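Long-range contact in 2-C-methyl-D-erythritol 2,4-cyclodiphosphate synthase (PDB 1IV3), which converts 4-diphosphocytidyl-2-C-methyl-D-erythritol 2-phosphate into 2-C-methyl-D-erythritol 2,4-cyclodiphosphate with release of CMP, a step of isoprenoid biosynthesis: residues 39-52 and 139-151. The protein carries 3 engineered substitutions. Numbering follows the deposited sequence.
Sequences AAMHALTDALLSAY and PSHVQARAVVLLD. Engineered in segment 39-52: Met41 (natural residue Leu). With MG (magnesium ion), chain G.
The metal-bearing helix of the active site, 39-50, lies on the central strand 141-150 through a seam of small side chains, with the alanines Ala39, Ala43 and Ala47 facing Ala144, Ala146 and the larger Val148. Methyl-sized side chains suit this place because they let the two axes come within 7.2 Å at an angle of 32°. The Ala144 methyl, CB, sits 3.3 Å from Ala39 O, and the same carbon meets Ala43 CB at 3.9 Å. Two residues on, on the same face of the strand, Ala146 CB is touched by Leu44 CD2 at 3.8 Å; Leu44 leaves the flank of the helix, and its long branch reaches back to the strand. With chi1 at -65°, Val148 keeps CG2 between its backbone N and carbonyl carbon, 3.7 Å from Ala47 O. Leu48, crossing this valine at about a right angle, brings CD2 against both its methyls; branched residues fill the wider spacing here. This is the alpha/beta layering of the IspF fold, with helices 73-86 and 109-120 packed round the same helix and the strand's other face turned to the trimer interior, where Arg145 forms a salt bridge with Glu7 of the third subunit. At the far end Leu150 CD1 presses tightly on Ala51 CB, 3.4 Å away. The ring of His42 is carried off from the strand: ND1 binds magnesium at 2.0 Å alongside Asp8 and His10, and NE2 is hydrogen-bonded to Ser73, which helps fix the imidazole's rotation.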
loop_
_atom_site.group_PDB
_atom_site.type_symbol
_atom_site.label_atom_id
_atom_site.label_comp_id
_atom_site.label_asym_id
_atom_site.label_seq_id
_atom_site.Cartn_x
_atom_site.Cartn_y
_atom_site.Cartn_z
ATOM N N ALA A 39 7.434 1.194 -13.517
ATOM C CA ALA A 39 6.710 0.708 -12.346
ATOM C C ALA A 39 5.402 1.447 -12.116
ATOM O O ALA A 39 4.417 0.880 -11.634
ATOM C CB ALA A 39 7.667 0.820 -11.166
ATOM N N ALA A 40 5.367 2.745 -12.418
ATOM C CA ALA A 40 4.164 3.564 -12.305
ATOM C C ALA A 40 3.073 3.004 -13.214
ATOM O O ALA A 40 1.963 2.701 -12.801
ATOM C CB ALA A 40 4.418 5.016 -12.707
ATOM N N MET A 41 3.435 2.864 -14.497
ATOM C CA MET A 41 2.474 2.309 -15.441
ATOM C C MET A 41 2.022 0.924 -14.988
ATOM O O MET A 41 0.835 0.599 -15.041
ATOM C CB MET A 41 3.053 2.184 -16.850
ATOM C CG MET A 41 3.215 3.455 -17.653
ATOM S SD MET A 41 1.692 4.235 -18.236
ATOM C CE MET A 41 1.486 5.519 -17.064
ATOM N N HIS A 42 2.945 0.066 -14.544
ATOM C CA HIS A 42 2.527 -1.296 -14.196
ATOM C C HIS A 42 1.592 -1.334 -12.990
ATOM O O HIS A 42 0.587 -2.045 -13.019
ATOM C CB HIS A 42 3.740 -2.175 -13.900
ATOM C CG HIS A 42 4.512 -2.459 -15.144
ATOM N ND1 HIS A 42 5.669 -3.189 -15.176
ATOM C CD2 HIS A 42 4.250 -2.088 -16.429
ATOM C CE1 HIS A 42 6.112 -3.268 -16.423
ATOM N NE2 HIS A 42 5.268 -2.606 -17.201
ATOM N N ALA A 43 1.939 -0.534 -11.987
ATOM C CA ALA A 43 1.083 -0.542 -10.787
ATOM C C ALA A 43 -0.296 0.038 -11.071
ATOM O O ALA A 43 -1.299 -0.451 -10.547
ATOM C CB ALA A 43 1.767 0.227 -9.662
ATOM N N LEU A 44 -0.379 1.089 -11.898
ATOM C CA LEU A 44 -1.676 1.658 -12.274
ATOM C C LEU A 44 -2.482 0.647 -13.074
ATOM O O LEU A 44 -3.693 0.512 -12.908
ATOM C CB LEU A 44 -1.491 2.945 -13.108
ATOM C CG LEU A 44 -0.990 4.141 -12.294
ATOM C CD1 LEU A 44 -0.483 5.276 -13.175
ATOM C CD2 LEU A 44 -2.104 4.615 -11.363
ATOM N N THR A 45 -1.797 -0.078 -13.963
ATOM C CA THR A 45 -2.514 -1.038 -14.819
ATOM C C THR A 45 -3.088 -2.180 -13.972
ATOM O O THR A 45 -4.258 -2.578 -14.098
ATOM C CB THR A 45 -1.584 -1.598 -15.904
ATOM O OG1 THR A 45 -1.050 -0.551 -16.732
ATOM C CG2 THR A 45 -2.355 -2.510 -16.860
ATOM N N ASP A 46 -2.246 -2.721 -13.087
ATOM C CA ASP A 46 -2.737 -3.753 -12.171
ATOM C C ASP A 46 -3.894 -3.225 -11.316
ATOM O O ASP A 46 -4.865 -3.943 -11.075
ATOM C CB ASP A 46 -1.632 -4.290 -11.267
ATOM C CG ASP A 46 -0.844 -5.449 -11.853
ATOM O OD1 ASP A 46 -1.265 -5.984 -12.903
ATOM O OD2 ASP A 46 0.184 -5.858 -11.263
ATOM N N ALA A 47 -3.820 -1.989 -10.824
ATOM C CA ALA A 47 -4.891 -1.448 -9.989
ATOM C C ALA A 47 -6.203 -1.376 -10.760
ATOM O O ALA A 47 -7.265 -1.716 -10.231
ATOM C CB ALA A 47 -4.511 -0.068 -9.462
ATOM N N LEU A 48 -6.145 -0.913 -12.029
ATOM C CA LEU A 48 -7.335 -0.877 -12.882
ATOM C C LEU A 48 -7.915 -2.256 -13.103
ATOM O O LEU A 48 -9.124 -2.472 -12.959
ATOM C CB LEU A 48 -6.965 -0.250 -14.235
ATOM C CG LEU A 48 -6.647 1.250 -14.216
ATOM C CD1 LEU A 48 -6.094 1.701 -15.577
ATOM C CD2 LEU A 48 -7.873 2.098 -13.876
ATOM N N LEU A 49 -7.042 -3.203 -13.468
ATOM C CA LEU A 49 -7.514 -4.572 -13.709
ATOM C C LEU A 49 -8.157 -5.120 -12.450
ATOM O O LEU A 49 -9.217 -5.748 -12.446
ATOM C CB LEU A 49 -6.351 -5.467 -14.138
ATOM C CG LEU A 49 -5.686 -5.132 -15.482
ATOM C CD1 LEU A 49 -4.519 -6.085 -15.739
ATOM C CD2 LEU A 49 -6.700 -5.192 -16.612
ATOM N N SER A 50 -7.462 -4.891 -11.341
ATOM C CA SER A 50 -7.904 -5.350 -10.026
ATOM C C SER A 50 -9.302 -4.840 -9.676
ATOM O O SER A 50 -10.095 -5.568 -9.067
ATOM C CB SER A 50 -6.880 -4.895 -8.970
ATOM O OG SER A 50 -7.064 -5.688 -7.797
ATOM N N ALA A 51 -9.597 -3.596 -10.046
ATOM C CA ALA A 51 -10.889 -3.004 -9.721
ATOM C C ALA A 51 -12.053 -3.789 -10.331
ATOM O O ALA A 51 -13.181 -3.615 -9.869
ATOM C CB ALA A 51 -10.974 -1.554 -10.172
ATOM N N TYR A 52 -11.785 -4.606 -11.347
ATOM C CA TYR A 52 -12.831 -5.433 -11.938
ATOM C C TYR A 52 -12.517 -6.908 -11.870
ATOM O O TYR A 52 -13.203 -7.716 -12.498
ATOM C CB TYR A 52 -13.072 -5.006 -13.395
ATOM C CG TYR A 52 -14.035 -3.845 -13.449
ATOM C CD1 TYR A 52 -13.551 -2.557 -13.230
ATOM C CD2 TYR A 52 -15.387 -4.044 -13.688
ATOM C CE1 TYR A 52 -14.405 -1.475 -13.260
ATOM C CE2 TYR A 52 -16.242 -2.956 -13.729
ATOM C CZ TYR A 52 -15.742 -1.691 -13.518
ATOM O OH TYR A 52 -16.578 -0.607 -13.556
ATOM N N PRO A 139 17.802 0.417 -2.010
ATOM C CA PRO A 139 18.536 1.430 -2.778
ATOM C C PRO A 139 18.741 1.075 -4.234
ATOM O O PRO A 139 19.240 1.856 -5.035
ATOM C CB PRO A 139 19.921 1.429 -2.098
ATOM C CG PRO A 139 20.058 0.001 -1.667
ATOM C CD PRO A 139 18.694 -0.365 -1.126
ATOM N N SER A 140 18.366 -0.147 -4.601
ATOM C CA SER A 140 18.580 -0.518 -5.983
ATOM C C SER A 140 17.291 -0.950 -6.672
ATOM O O SER A 140 17.353 -1.671 -7.666
ATOM C CB SER A 140 19.640 -1.631 -6.024
ATOM O OG SER A 140 20.916 -1.084 -5.710
ATOM N N HIS A 141 16.131 -0.514 -6.176
ATOM C CA HIS A 141 14.876 -0.791 -6.870
ATOM C C HIS A 141 14.068 0.498 -7.019
ATOM O O HIS A 141 14.213 1.433 -6.232
ATOM C CB HIS A 141 14.007 -1.807 -6.143
ATOM C CG HIS A 141 14.545 -3.199 -6.100
ATOM N ND1 HIS A 141 13.941 -4.244 -6.750
ATOM C CD2 HIS A 141 15.631 -3.718 -5.463
ATOM C CE1 HIS A 141 14.642 -5.348 -6.528
ATOM N NE2 HIS A 141 15.662 -5.061 -5.757
ATOM N N VAL A 142 13.224 0.509 -8.036
ATOM C CA VAL A 142 12.150 1.502 -8.120
ATOM C C VAL A 142 10.874 0.795 -7.666
ATOM O O VAL A 142 10.644 -0.342 -8.121
ATOM C CB VAL A 142 12.004 2.097 -9.517
ATOM C CG1 VAL A 142 11.868 1.013 -10.602
ATOM C CG2 VAL A 142 10.816 3.051 -9.561
ATOM N N GLN A 143 10.086 1.406 -6.780
ATOM C CA GLN A 143 8.854 0.740 -6.358
ATOM C C GLN A 143 7.671 1.661 -6.658
ATOM O O GLN A 143 7.834 2.882 -6.548
ATOM C CB GLN A 143 8.857 0.413 -4.879
ATOM C CG GLN A 143 10.067 -0.388 -4.420
ATOM C CD GLN A 143 10.232 -0.412 -2.907
ATOM O OE1 GLN A 143 11.129 0.206 -2.326
ATOM N NE2 GLN A 143 9.340 -1.138 -2.241
ATOM N N ALA A 144 6.517 1.109 -7.016
ATOM C CA ALA A 144 5.322 1.929 -7.168
ATOM C C ALA A 144 4.174 1.225 -6.463
ATOM O O ALA A 144 4.102 -0.002 -6.561
ATOM C CB ALA A 144 4.941 2.155 -8.627
ATOM N N ARG A 145 3.310 1.988 -5.803
ATOM C CA ARG A 145 2.050 1.439 -5.299
ATOM C C ARG A 145 0.955 2.432 -5.630
ATOM O O ARG A 145 1.179 3.645 -5.491
ATOM C CB ARG A 145 2.124 1.150 -3.797
ATOM C CG ARG A 145 3.305 0.247 -3.437
ATOM C CD ARG A 145 3.258 -0.162 -1.962
ATOM N NE ARG A 145 4.245 -1.233 -1.743
ATOM C CZ ARG A 145 5.507 -0.914 -1.478
ATOM N NH1 ARG A 145 5.845 0.366 -1.399
ATOM N NH2 ARG A 145 6.395 -1.876 -1.286
ATOM N N ALA A 146 -0.179 1.911 -6.103
ATOM C CA ALA A 146 -1.225 2.759 -6.643
ATOM C C ALA A 146 -2.619 2.334 -6.175
ATOM O O ALA A 146 -2.848 1.126 -6.111
ATOM C CB ALA A 146 -1.241 2.749 -8.177
ATOM N N VAL A 147 -3.475 3.323 -5.917
ATOM C CA VAL A 147 -4.909 3.053 -5.696
ATOM C C VAL A 147 -5.688 3.798 -6.771
ATOM O O VAL A 147 -5.381 4.967 -7.074
ATOM C CB VAL A 147 -5.385 3.493 -4.301
ATOM C CG1 VAL A 147 -6.798 3.065 -3.990
ATOM C CG2 VAL A 147 -4.469 2.908 -3.224
ATOM N N VAL A 148 -6.674 3.149 -7.357
ATOM C CA VAL A 148 -7.530 3.890 -8.296
ATOM C C VAL A 148 -8.962 3.839 -7.775
ATOM O O VAL A 148 -9.387 2.914 -7.054
ATOM C CB VAL A 148 -7.482 3.337 -9.733
ATOM C CG1 VAL A 148 -6.103 3.503 -10.351
ATOM C CG2 VAL A 148 -7.900 1.874 -9.727
ATOM N N LEU A 149 -9.708 4.872 -8.156
ATOM C CA LEU A 149 -11.113 4.950 -7.744
ATOM C C LEU A 149 -11.948 5.134 -9.005
ATOM O O LEU A 149 -11.562 5.960 -9.844
ATOM C CB LEU A 149 -11.267 6.097 -6.763
ATOM C CG LEU A 149 -12.636 6.364 -6.147
ATOM C CD1 LEU A 149 -13.064 5.199 -5.271
ATOM C CD2 LEU A 149 -12.600 7.683 -5.372
ATOM N N LEU A 150 -13.030 4.392 -9.106
ATOM C CA LEU A 150 -13.848 4.435 -10.313
ATOM C C LEU A 150 -15.339 4.524 -9.976
ATOM O O LEU A 150 -15.757 3.846 -9.040
ATOM C CB LEU A 150 -13.606 3.186 -11.158
ATOM C CG LEU A 150 -12.153 2.883 -11.540
ATOM C CD1 LEU A 150 -11.627 1.761 -10.663
ATOM C CD2 LEU A 150 -12.018 2.519 -13.005
ATOM N N ASP A 151 -16.043 5.321 -10.757
ATOM C CA ASP A 151 -17.461 5.619 -10.715
ATOM C C ASP A 151 -17.817 6.779 -9.800
ATOM O O ASP A 151 -18.319 7.836 -10.169
ATOM C CB ASP A 151 -18.224 4.370 -10.252
ATOM C CG ASP A 151 -18.260 3.351 -11.376
ATOM O OD1 ASP A 151 -17.442 3.538 -12.312
ATOM O OD2 ASP A 151 -19.091 2.425 -11.285
HETATM MG MG MG G . 6.819 -3.874 -13.742
HETATM O O HOH W 1 6.428 -6.164 -13.950
#